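Local structure of putative Nitroreductase (Desulfovibrio desulfuricans subsp. desulfuricans str. G20, 3E39) at residues I82-D87 with A103-M108; R32-A37 with H113-G118; C62-A67 with P134-D139. The protein binds flavin mononucleotide and is probably an oxidoreductase of the nitroreductase type. One frame throughout, in Å; residues are numbered along the deposited sequence. Where two conformers were deposited one is given.

Overall arrangement
After helix 7-14 the chain forms helix 28-39, then edge strand 50-56 and the short helix 61-66. Residues 32-37 and 62-67 wait for partners that come much later. Interaction 1 closes the shortest loop, bringing strand 80-87 against helix 94-114, and lies within the loops closed by both others. Interaction 2 shuts when the turn that ends helix 94-114 reaches helix 28-39; interaction 3 follows, with 134-139 meeting 62-67, so these two loops cross. Interactions 1 and 2 share helix 94-114 and touch through Ile82 and Ile34. Interaction 3 meets interaction 1 through Leu83 and Phe85, on the other side of the strand.

Interaction 1 of 3, residues I82-D87 with A103-M108; sequences ILVFLD and AAVQNM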
loop_
_atom_site.group_PDB
_atom_site.type_symbol
_atom_site.label_atom_id
_atom_site.label_comp_id
_atom_site.label_asym_id
_atom_site.label_seq_id
_atom_site.Cartn_x
_atom_site.Cartn_y
_atom_site.Cartn_z
ATOM N N ILE A 82 9.113 -12.004 -6.306
ATOM C CA ILE A 82 9.622 -10.659 -6.510
ATOM C C ILE A 82 10.094 -10.146 -5.134
ATOM O O ILE A 82 9.308 -10.018 -4.185
ATOM C CB ILE A 82 8.576 -9.685 -7.148
ATOM C CG1 ILE A 82 8.179 -10.139 -8.562
ATOM C CG2 ILE A 82 9.143 -8.215 -7.223
ATOM C CD1 ILE A 82 6.985 -9.367 -9.142
ATOM N N LEU A 83 11.394 -9.923 -5.011
ATOM C CA LEU A 83 11.945 -9.330 -3.810
ATOM C C LEU A 83 11.857 -7.808 -3.910
ATOM O O LEU A 83 12.207 -7.220 -4.947
ATOM C CB LEU A 83 13.373 -9.800 -3.560
ATOM C CG LEU A 83 13.596 -11.307 -3.526
ATOM C CD1 LEU A 83 15.085 -11.625 -3.254
ATOM C CD2 LEU A 83 12.714 -11.957 -2.499
ATOM N N VAL A 84 11.350 -7.188 -2.847
ATOM C CA VAL A 84 11.186 -5.746 -2.779
ATOM C C VAL A 84 12.136 -5.150 -1.740
ATOM O O VAL A 84 12.215 -5.628 -0.607
ATOM C CB VAL A 84 9.740 -5.412 -2.395
ATOM C CG1 VAL A 84 9.475 -3.896 -2.483
ATOM C CG2 VAL A 84 8.776 -6.221 -3.286
ATOM N N PHE A 85 12.815 -4.068 -2.124
ATOM C CA PHE A 85 13.772 -3.402 -1.261
ATOM C C PHE A 85 13.586 -1.889 -1.326
ATOM O O PHE A 85 12.926 -1.342 -2.223
ATOM C CB PHE A 85 15.227 -3.636 -1.724
ATOM C CG PHE A 85 15.585 -5.070 -1.933
ATOM C CD1 PHE A 85 15.272 -5.694 -3.132
ATOM C CD2 PHE A 85 16.254 -5.792 -0.953
ATOM C CE1 PHE A 85 15.575 -7.013 -3.335
ATOM C CE2 PHE A 85 16.566 -7.120 -1.163
ATOM C CZ PHE A 85 16.232 -7.728 -2.345
ATOM N N LEU A 86 14.118 -1.212 -0.323
ATOM C CA LEU A 86 14.298 0.222 -0.408
ATOM C C LEU A 86 15.795 0.454 -0.593
ATOM O O LEU A 86 16.640 -0.189 0.052
ATOM C CB LEU A 86 13.848 0.978 0.839
ATOM C CG LEU A 86 12.359 0.978 1.142
ATOM C CD1 LEU A 86 12.078 1.461 2.521
ATOM C CD2 LEU A 86 11.641 1.829 0.103
ATOM N N ASP A 87 16.107 1.359 -1.502
ATOM C CA ASP A 87 17.478 1.825 -1.708
ATOM C C ASP A 87 17.747 2.825 -0.589
ATOM O O ASP A 87 17.128 3.889 -0.508
ATOM C CB ASP A 87 17.599 2.469 -3.077
ATOM C CG ASP A 87 18.995 3.030 -3.357
ATOM O OD1 ASP A 87 19.735 3.372 -2.426
ATOM O OD2 ASP A 87 19.327 3.187 -4.530
ATOM N N ALA A 103 2.793 0.305 -0.240
ATOM C CA ALA A 103 1.906 0.721 -1.348
ATOM C C ALA A 103 2.338 0.041 -2.647
ATOM O O ALA A 103 1.488 -0.382 -3.457
ATOM C CB ALA A 103 1.882 2.225 -1.486
ATOM N N ALA A 104 3.651 -0.092 -2.855
ATOM C CA ALA A 104 4.187 -0.801 -4.020
ATOM C C ALA A 104 3.810 -2.284 -3.979
ATOM O O ALA A 104 3.345 -2.836 -4.966
ATOM C CB ALA A 104 5.702 -0.658 -4.086
ATOM N N VAL A 105 4.001 -2.929 -2.826
ATOM C CA VAL A 105 3.626 -4.347 -2.669
ATOM C C VAL A 105 2.107 -4.501 -2.948
ATOM O O VAL A 105 1.702 -5.364 -3.691
ATOM C CB VAL A 105 4.048 -4.948 -1.312
ATOM C CG1 VAL A 105 3.489 -6.362 -1.133
ATOM C CG2 VAL A 105 5.590 -4.960 -1.086
ATOM N N GLN A 106 1.266 -3.644 -2.361
ATOM C CA GLN A 106 -0.158 -3.731 -2.549
ATOM C C GLN A 106 -0.560 -3.613 -4.017
ATOM O O GLN A 106 -1.373 -4.393 -4.476
ATOM C CB GLN A 106 -0.897 -2.672 -1.704
ATOM C CG GLN A 106 -2.424 -2.819 -1.736
ATOM C CD GLN A 106 -2.961 -4.148 -1.158
ATOM O OE1 GLN A 106 -2.260 -4.899 -0.465
ATOM N NE2 GLN A 106 -4.251 -4.394 -1.388
ATOM N N ASN A 107 0.035 -2.665 -4.752
ATOM C CA ASN A 107 -0.218 -2.544 -6.181
ATOM C C ASN A 107 0.123 -3.832 -6.918
ATOM O O ASN A 107 -0.613 -4.252 -7.794
ATOM C CB ASN A 107 0.613 -1.421 -6.802
ATOM C CG ASN A 107 -0.052 -0.075 -6.747
ATOM O OD1 ASN A 107 -1.179 0.077 -6.242
ATOM N ND2 ASN A 107 0.641 0.921 -7.293
HETATM N N MSE A 108 1.249 -4.435 -6.563
HETATM C CA MSE A 108 1.679 -5.679 -7.183
HETATM C C MSE A 108 0.741 -6.849 -6.881
HETATM O O MSE A 108 0.454 -7.650 -7.759
HETATM C CB MSE A 108 3.137 -5.971 -6.841
HETATM C CG MSE A 108 4.063 -4.986 -7.550
HETATM SE SE MSE A 108 5.907 -5.416 -7.477
HETATM C CE MSE A 108 6.145 -4.961 -5.530
#
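Val84 and Ile82, alternate residues of strand 80-87, meet Val105 and Met108, one turn apart on helix 94-114, in a wholly apolar contact with no hydrogen bond between the two segments. Strand and helix run nearly antiparallel, at 157°, with their axes 10.2 Å apart at closest approach, a spacing bridged by side chains alone.

Among the branched side chains, Val84 does most of the touching, and does it with one methyl. Its CG2 stands anti to the carbonyl carbon while CG1 takes the position anti to the backbone N (chi1 -173°), and Val84 CG2 meets Val105 CG2 at 4.1 Å, the two side chains lying at a slant to one another.

Met108, deposited as selenomethionine, makes the other contacts. In the conformer given, a bend at its third torsion (chi3 -72°) turns the terminal methyl toward Val84, and Met108 CE lies 3.7 Å from Val84 CG2; the two side chains pass in opposite directions. The selenium serves the neighbouring strand position more loosely, with Met108 SE 4.3 Å from Ile82 CG2. One methyl of Val84 is thus shared by two helix residues.

Ile149 on the adjacent strand 143-152 packs against both Val105 and Met108, while Ile34 of helix 28-39 touches Ile82 and Met108. On the side of the helix away from the strand, Gln106 and Asn107 hydrogen-bond reciprocally with Asn107 and Gln106 of the second subunit. Such a central helix, laid on an antiparallel sheet and facing its twin, is characteristic of the dimeric alpha+beta nitroreductase fold; here bound flavin mononucleotide lies about 7 Å from the Val105 side chain.

Interaction 2 of 3, residues R32-A37 with H113-G118; sequences RLILEA and HALQLG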
loop_
_atom_site.group_PDB
_atom_site.type_symbol
_atom_site.label_atom_id
_atom_site.label_comp_id
_atom_site.label_asym_id
_atom_site.label_seq_id
_atom_site.Cartn_x
_atom_site.Cartn_y
_atom_site.Cartn_z
ATOM N N ARG A 32 6.294 -8.430 -15.929
ATOM C CA ARG A 32 6.513 -7.028 -16.303
ATOM C C ARG A 32 5.341 -6.142 -15.870
ATOM O O ARG A 32 5.547 -5.057 -15.292
ATOM C CB ARG A 32 6.740 -6.893 -17.820
ATOM C CG ARG A 32 7.296 -5.524 -18.179
ATOM C CD ARG A 32 7.313 -5.288 -19.690
ATOM N NE ARG A 32 5.956 -5.158 -20.222
ATOM C CZ ARG A 32 5.217 -4.044 -20.159
ATOM N NH1 ARG A 32 5.683 -2.944 -19.583
ATOM N NH2 ARG A 32 3.991 -4.037 -20.676
ATOM N N LEU A 33 4.116 -6.579 -16.148
ATOM C CA LEU A 33 2.928 -5.816 -15.754
ATOM C C LEU A 33 2.838 -5.653 -14.228
ATOM O O LEU A 33 2.447 -4.574 -13.740
ATOM C CB LEU A 33 1.640 -6.431 -16.283
ATOM C CG LEU A 33 1.487 -6.347 -17.796
ATOM C CD1 LEU A 33 0.312 -7.194 -18.242
ATOM C CD2 LEU A 33 1.342 -4.861 -18.251
ATOM N N ILE A 34 3.215 -6.705 -13.490
ATOM C CA ILE A 34 3.201 -6.651 -12.036
ATOM C C ILE A 34 4.233 -5.618 -11.549
ATOM O O ILE A 34 3.948 -4.762 -10.717
ATOM C CB ILE A 34 3.424 -8.036 -11.404
ATOM C CG1 ILE A 34 2.194 -8.932 -11.644
ATOM C CG2 ILE A 34 3.646 -7.913 -9.900
ATOM C CD1 ILE A 34 2.435 -10.442 -11.392
ATOM N N LEU A 35 5.430 -5.683 -12.098
ATOM C CA LEU A 35 6.489 -4.753 -11.703
ATOM C C LEU A 35 6.089 -3.306 -12.046
ATOM O O LEU A 35 6.320 -2.399 -11.248
ATOM C CB LEU A 35 7.801 -5.128 -12.379
ATOM C CG LEU A 35 8.503 -6.398 -11.892
ATOM C CD1 LEU A 35 9.657 -6.702 -12.869
ATOM C CD2 LEU A 35 8.995 -6.245 -10.498
ATOM N N GLU A 36 5.470 -3.107 -13.214
ATOM C CA GLU A 36 4.999 -1.750 -13.633
ATOM C C GLU A 36 3.989 -1.182 -12.645
ATOM O O GLU A 36 3.979 0.025 -12.371
ATOM C CB GLU A 36 4.371 -1.792 -15.043
ATOM C CG GLU A 36 5.403 -1.856 -16.178
ATOM C CD GLU A 36 6.192 -0.581 -16.333
ATOM O OE1 GLU A 36 5.657 0.518 -16.051
ATOM O OE2 GLU A 36 7.352 -0.659 -16.770
ATOM N N ALA A 37 3.126 -2.050 -12.121
ATOM C CA ALA A 37 2.162 -1.650 -11.068
ATOM C C ALA A 37 2.948 -1.187 -9.835
ATOM O O ALA A 37 2.647 -0.166 -9.214
ATOM C CB ALA A 37 1.240 -2.814 -10.702
ATOM N N HIS A 113 -3.615 -10.271 -8.879
ATOM C CA HIS A 113 -5.029 -10.672 -8.855
ATOM C C HIS A 113 -5.747 -10.357 -10.167
ATOM O O HIS A 113 -6.490 -11.211 -10.713
ATOM C CB HIS A 113 -5.727 -9.973 -7.692
ATOM C CG HIS A 113 -7.194 -10.230 -7.625
ATOM N ND1 HIS A 113 -7.725 -11.322 -6.980
ATOM C CD2 HIS A 113 -8.241 -9.536 -8.129
ATOM C CE1 HIS A 113 -9.045 -11.284 -7.080
ATOM N NE2 HIS A 113 -9.382 -10.209 -7.770
ATOM N N ALA A 114 -5.541 -9.133 -10.658
ATOM C CA ALA A 114 -6.131 -8.645 -11.924
ATOM C C ALA A 114 -5.722 -9.526 -13.108
ATOM O O ALA A 114 -6.463 -9.674 -14.081
ATOM C CB ALA A 114 -5.714 -7.180 -12.184
ATOM N N LEU A 115 -4.534 -10.118 -13.015
ATOM C CA LEU A 115 -4.022 -11.000 -14.065
ATOM C C LEU A 115 -4.388 -12.470 -13.845
ATOM O O LEU A 115 -3.822 -13.343 -14.509
ATOM C CB LEU A 115 -2.497 -10.832 -14.191
ATOM C CG LEU A 115 -1.958 -9.491 -14.714
ATOM C CD1 LEU A 115 -0.468 -9.391 -14.522
ATOM C CD2 LEU A 115 -2.285 -9.287 -16.189
ATOM N N GLN A 116 -5.343 -12.715 -12.940
ATOM C CA GLN A 116 -5.809 -14.044 -12.546
ATOM C C GLN A 116 -4.682 -14.905 -11.982
ATOM O O GLN A 116 -4.681 -16.134 -12.120
ATOM C CB GLN A 116 -6.534 -14.739 -13.702
ATOM C CG GLN A 116 -7.643 -13.845 -14.259
ATOM C CD GLN A 116 -8.525 -14.513 -15.290
ATOM O OE1 GLN A 116 -8.511 -15.734 -15.455
ATOM N NE2 GLN A 116 -9.316 -13.698 -15.992
ATOM N N LEU A 117 -3.709 -14.249 -11.358
ATOM C CA LEU A 117 -2.651 -14.965 -10.673
ATOM C C LEU A 117 -2.943 -14.940 -9.190
ATOM O O LEU A 117 -3.720 -14.103 -8.705
ATOM C CB LEU A 117 -1.276 -14.352 -10.957
ATOM C CG LEU A 117 -0.799 -14.374 -12.397
ATOM C CD1 LEU A 117 0.485 -13.589 -12.516
ATOM C CD2 LEU A 117 -0.623 -15.835 -12.872
ATOM N N GLY A 118 -2.352 -15.888 -8.475
ATOM C CA GLY A 118 -2.430 -15.981 -7.020
ATOM C C GLY A 118 -1.090 -15.499 -6.475
ATOM O O GLY A 118 -0.042 -15.793 -7.041
#
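Leu115 meets Leu33 and Ile34 of helix 28-39 with both its terminal methyls. Leu115 CD1 lies 3.9 Å from Ile34 CG1 and 4.0 Å from Leu33 CB, so it touches both neighbouring residues at once. The other branch goes to the end of Leu33 alone: Leu115 CD2 meets Leu33 CD1 at 3.9 Å, with the two side chains crossing at about a right angle. A second, smaller contact lies farther along the chain, where the tip of Ile34, CD1, comes to 3.9 Å from Leu117 CD1. Ile34 owes this reach to its longer branch: CG1 stands anti to the carbonyl carbon (chi1 -70°), carrying CD1 toward the other segment although the side chain leaves its backbone at an angle to it.

The second shell is the backbone that presents Leu115 and Leu117 together. Helix 94-114 ends here in a Schellman motif, with Gln116 at positive phi as its C-prime residue: Gln116 N bonds to His113 O at 2.9 Å, and Leu117 N returns to Ala112 O. The reversal turns Gln116 outward to solvent and lets the leucines before and after it both face helix 28-39.

Beyond this turn, Gly118 begins strand 118-122 and pairs with Gly152, while Leu117 also packs on Val26 and His153. Arg32, Leu35 and Glu36 of helix 28-39 pack on Phe174 and Leu165 of the second subunit. Ile34 continues the apolar layer over Met108 and Ala112 of helix 94-114 and onto Ile82, so that helix 28-39 lies against both helix 94-114 and strand 80-87 of the sheet.

Interaction 3 of 3, residues C62-A67 with P134-D139; sequences CDILAA and PALALD
Ile64, on the short helix 61-66, comes closest in backbone terms to Ala135, at 7.2 Å between CA atoms, just where helix 129-135 ends. The approach brings its side chain over the last turn of that helix, and both branches find contacts. Ile64 CG2, anti to the backbone N, packs 3.7 Å from Ala135 CB and 4.0 Å from Leu136 CD2. The longer branch runs to the main chain instead, with Ile64 CD1 3.5 Å from Ala135 O, a plain van der Waals contact of a methyl with a carbonyl oxygen.

Leu136 straddles the seam between Ile64 and the next residue, Leu65. Its CD2 serves Ile64, their side chains passing in opposite directions, while Leu136 CD1 meets Leu65 CD2 at 4.0 Å in a crossing close to perpendicular. Leu136 takes chi1 -66°, with CG anti to the carbonyl carbon, which carries the fork of its methyls toward helix 61-66.

The contact grades from surface to interior: Ala135 is exposed, while Leu136 and Leu65 are buried and meet again over Leu83 of strand 80-87. Leu65 also reaches Ile81 and Ile55, and Leu132 of helix 129-135 covers both Ile64 and Leu65.

Leu136 is placed by the way its helix stops. Ala137, at positive phi, is the C-prime residue of a Schellman motif, its N bonded to Pro134 O at 3.0 Å and Leu138 N bonded to Leu133 O. The whole is an example of two short helices joined by apolar side chains over one face of an antiparallel sheet, the layered alpha+beta build of the nitroreductase fold.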
loop_
_atom_site.group_PDB
_atom_site.type_symbol
_atom_site.label_atom_id
_atom_site.label_comp_id
_atom_site.label_asym_id
_atom_site.label_seq_id
_atom_site.Cartn_x
_atom_site.Cartn_y
_atom_site.Cartn_z
ATOM N N CYS A 62 16.391 -19.610 -5.382
ATOM C CA CYS A 62 15.157 -20.007 -4.674
ATOM C C CYS A 62 15.503 -20.889 -3.503
ATOM O O CYS A 62 14.824 -20.877 -2.478
ATOM C CB CYS A 62 14.199 -20.823 -5.539
ATOM S SG CYS A 62 13.264 -19.914 -6.711
ATOM N N ASP A 63 16.551 -21.687 -3.667
ATOM C CA ASP A 63 16.992 -22.581 -2.608
ATOM C C ASP A 63 17.547 -21.747 -1.467
ATOM O O ASP A 63 17.376 -22.089 -0.291
ATOM C CB ASP A 63 18.087 -23.523 -3.100
ATOM C CG ASP A 63 17.567 -24.644 -3.981
ATOM O OD1 ASP A 63 16.341 -24.784 -4.196
ATOM O OD2 ASP A 63 18.438 -25.406 -4.444
ATOM N N ILE A 64 18.264 -20.688 -1.824
ATOM C CA ILE A 64 18.799 -19.763 -0.839
ATOM C C ILE A 64 17.651 -19.113 -0.081
ATOM O O ILE A 64 17.671 -19.069 1.137
ATOM C CB ILE A 64 19.723 -18.694 -1.436
ATOM C CG1 ILE A 64 20.941 -19.370 -2.117
ATOM C CG2 ILE A 64 20.157 -17.706 -0.332
ATOM C CD1 ILE A 64 21.870 -18.398 -2.822
ATOM N N LEU A 65 16.659 -18.590 -0.803
ATOM C CA LEU A 65 15.474 -18.008 -0.168
ATOM C C LEU A 65 14.800 -18.971 0.800
ATOM O O LEU A 65 14.493 -18.608 1.944
ATOM C CB LEU A 65 14.455 -17.540 -1.229
ATOM C CG LEU A 65 14.883 -16.351 -2.100
ATOM C CD1 LEU A 65 13.839 -16.099 -3.192
ATOM C CD2 LEU A 65 15.075 -15.100 -1.246
ATOM N N ALA A 66 14.626 -20.209 0.356
ATOM C CA ALA A 66 13.934 -21.239 1.149
ATOM C C ALA A 66 14.670 -21.572 2.430
ATOM O O ALA A 66 14.046 -21.889 3.440
ATOM C CB ALA A 66 13.694 -22.504 0.326
ATOM N N ALA A 67 15.993 -21.515 2.403
ATOM C CA ALA A 67 16.781 -21.810 3.611
ATOM C C ALA A 67 16.740 -20.699 4.662
ATOM O O ALA A 67 17.268 -20.888 5.752
ATOM C CB ALA A 67 18.248 -22.106 3.250
ATOM N N PRO A 134 23.504 -10.927 1.974
ATOM C CA PRO A 134 24.858 -11.312 1.530
ATOM C C PRO A 134 24.867 -12.655 0.750
ATOM O O PRO A 134 25.638 -12.785 -0.223
ATOM C CB PRO A 134 25.633 -11.427 2.848
ATOM C CG PRO A 134 24.934 -10.522 3.778
ATOM C CD PRO A 134 23.471 -10.639 3.418
ATOM N N ALA A 135 23.986 -13.602 1.118
ATOM C CA ALA A 135 23.893 -14.898 0.424
ATOM C C ALA A 135 23.414 -14.737 -1.025
ATOM O O ALA A 135 23.672 -15.602 -1.874
ATOM C CB ALA A 135 22.991 -15.881 1.189
ATOM N N LEU A 136 22.702 -13.634 -1.301
ATOM C CA LEU A 136 22.181 -13.313 -2.625
ATOM C C LEU A 136 23.071 -12.290 -3.332
ATOM O O LEU A 136 22.681 -11.702 -4.344
ATOM C CB LEU A 136 20.750 -12.747 -2.481
ATOM C CG LEU A 136 19.645 -13.683 -1.969
ATOM C CD1 LEU A 136 18.351 -12.862 -1.696
ATOM C CD2 LEU A 136 19.449 -14.822 -2.976
ATOM N N ALA A 137 24.266 -12.067 -2.778
ATOM C CA ALA A 137 25.240 -11.124 -3.287
ATOM C C ALA A 137 24.740 -9.685 -3.240
ATOM O O ALA A 137 25.068 -8.884 -4.102
ATOM C CB ALA A 137 25.702 -11.501 -4.696
ATOM N N LEU A 138 23.910 -9.388 -2.244
ATOM C CA LEU A 138 23.367 -8.029 -2.044
ATOM C C LEU A 138 23.957 -7.405 -0.767
ATOM O O LEU A 138 24.309 -8.097 0.181
ATOM C CB LEU A 138 21.836 -8.051 -1.996
ATOM C CG LEU A 138 21.120 -8.636 -3.217
ATOM C CD1 LEU A 138 19.588 -8.760 -3.009
ATOM C CD2 LEU A 138 21.444 -7.799 -4.451
ATOM N N ASP A 139 24.033 -6.087 -0.758
ATOM C CA ASP A 139 24.662 -5.341 0.313
ATOM C C ASP A 139 23.598 -4.748 1.248
ATOM O O ASP A 139 22.853 -3.864 0.830
ATOM C CB ASP A 139 25.493 -4.231 -0.343
ATOM C CG ASP A 139 26.320 -3.430 0.640
ATOM O OD1 ASP A 139 26.370 -3.778 1.830
ATOM O OD2 ASP A 139 26.931 -2.445 0.161
#